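PDB 3G3Z: transcriptional regulator, MarR family from Neisseria meningitidis serogroup B, which probably binds DNA as a dimeric transcription factor of the winged helix-turn-helix MarR family and regulates gene expression. Local coordinates for the interface of chains A and B. Residues are numbered along the deposited sequence; one frame, centred on the assembly and turned at random. Chains: chain A/B, Transcriptional regulator, MarR family.

The interface of chains A and B. Residues chain A 5, 8; chain B 110, 114, 119, 122, 126.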
loop_
_atom_site.group_PDB
_atom_site.type_symbol
_atom_site.label_atom_id
_atom_site.label_comp_id
_atom_site.label_asym_id
_atom_site.label_seq_id
_atom_site.Cartn_x
_atom_site.Cartn_y
_atom_site.Cartn_z
ATOM N N GLN A 5 12.705 0.128 -13.028
ATOM C CA GLN A 5 12.385 1.223 -12.121
ATOM C C GLN A 5 11.022 1.027 -11.473
ATOM O O GLN A 5 10.865 1.187 -10.266
ATOM C CB GLN A 5 12.341 2.519 -12.904
ATOM C CG GLN A 5 13.157 3.606 -12.306
ATOM C CD GLN A 5 14.359 3.899 -13.141
ATOM O OE1 GLN A 5 14.272 4.614 -14.144
ATOM N NE2 GLN A 5 15.496 3.341 -12.750
ATOM N N GLN A 8 11.008 -1.746 -9.036
ATOM C CA GLN A 8 11.698 -1.308 -7.847
ATOM C C GLN A 8 10.839 -0.386 -7.007
ATOM O O GLN A 8 10.869 -0.458 -5.781
ATOM C CB GLN A 8 13.010 -0.636 -8.224
ATOM C CG GLN A 8 14.152 -1.611 -8.371
ATOM C CD GLN A 8 15.494 -0.919 -8.457
ATOM O OE1 GLN A 8 15.740 -0.118 -9.361
ATOM N NE2 GLN A 8 16.376 -1.227 -7.513
ATOM N N SER B 110 6.998 2.558 -17.115
ATOM C CA SER B 110 8.206 2.879 -16.347
ATOM C C SER B 110 9.018 4.031 -16.943
ATOM O O SER B 110 9.571 4.856 -16.205
ATOM C CB SER B 110 9.094 1.641 -16.209
ATOM O OG SER B 110 10.176 1.886 -15.333
ATOM N N PHE B 114 9.357 7.736 -14.996
ATOM C CA PHE B 114 10.620 8.173 -14.408
ATOM C C PHE B 114 11.386 9.189 -15.259
ATOM O O PHE B 114 12.515 9.566 -14.927
ATOM C CB PHE B 114 11.484 6.958 -14.046
ATOM C CG PHE B 114 10.926 6.162 -12.907
ATOM C CD1 PHE B 114 11.279 6.467 -11.596
ATOM C CD2 PHE B 114 10.009 5.139 -13.136
ATOM C CE1 PHE B 114 10.747 5.745 -10.532
ATOM C CE2 PHE B 114 9.471 4.414 -12.078
ATOM C CZ PHE B 114 9.842 4.718 -10.775
ATOM N N ASP B 119 18.819 8.053 -12.907
ATOM C CA ASP B 119 19.047 6.789 -12.193
ATOM C C ASP B 119 19.729 6.999 -10.833
ATOM O O ASP B 119 19.486 6.230 -9.893
ATOM C CB ASP B 119 19.870 5.807 -13.035
ATOM C CG ASP B 119 19.013 4.917 -13.909
ATOM O OD1 ASP B 119 18.053 4.311 -13.393
ATOM O OD2 ASP B 119 19.313 4.798 -15.113
ATOM N N THR B 122 16.885 7.966 -8.549
ATOM C CA THR B 122 15.993 6.853 -8.252
ATOM C C THR B 122 16.655 5.819 -7.337
ATOM O O THR B 122 16.038 5.393 -6.371
ATOM C CB THR B 122 15.328 6.212 -9.517
ATOM O OG1 THR B 122 16.324 5.565 -10.332
ATOM C CG2 THR B 122 14.601 7.268 -10.335
ATOM N N PHE B 126 15.086 4.752 -3.891
ATOM C CA PHE B 126 14.883 3.353 -3.526
ATOM C C PHE B 126 15.618 2.970 -2.247
ATOM O O PHE B 126 15.090 2.220 -1.431
ATOM C CB PHE B 126 15.253 2.424 -4.687
ATOM C CG PHE B 126 14.432 2.658 -5.931
ATOM C CD1 PHE B 126 13.113 3.111 -5.837
ATOM C CD2 PHE B 126 14.970 2.423 -7.194
ATOM C CE1 PHE B 126 12.339 3.334 -6.983
ATOM C CE2 PHE B 126 14.204 2.642 -8.354
ATOM C CZ PHE B 126 12.882 3.095 -8.243
HETATM O O HOH W 1 14.990 7.790 -14.443
#
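A:Gln5 reaches across the dimer interface to B:Phe114, B:Asp119 and B:Thr122; glutamine suits the place by combining methylenes for a ring with an amide for polar partners. The apolar half is a CH-pi contact: CG of A:Gln5 sits over the middle of one face of the B:Phe114 ring, 3.4 Å from its centroid, while CB lies nearer the CD2-CE2 side and also touches OG of B:Ser110, a small residue that may suit the close approach of the helices. One turn on, CB of A:Gln8 rests off-centre on a face of B:Phe126, whose opposite face carries O of B:Thr122; OE1 of A:Gln8 lies beyond the rim on the same side as CB, 3.3 Å from CE2 of B:Phe126. Flat phenylalanine rings offer such chains a broad apolar surface.

Polar contacts gather at the end of A:Gln5. A bend at chi2 (110°) points NE2 away from the B:Phe114 ring toward B:Asp119 and keeps OE1 beside CB of B:Phe114. The aspartate carboxylate offers acceptors to the amide N-H: NE2 of A:Gln5 donates a 2.8 Å hydrogen bond to OD1 of B:Asp119, bent at 148° and nearly in line with the C-O bond; amide and carboxylate planes are 67° apart. B:Thr122 crosses this end at about a right angle, OG1 near NE2; its short hydroxyl can bond back to its own helix, reaching O of B:Asp119 at 3.3 Å, a long bond tilted from the carbonyl plane. A water links OE1 of A:Gln5 to O of B:Phe114.

The site joins the start of helix 5-25 to the end of helix 93-114 and beginning of helix 119-143 of the other chain, within the MarR dimerisation region; two-fold symmetry repeats it.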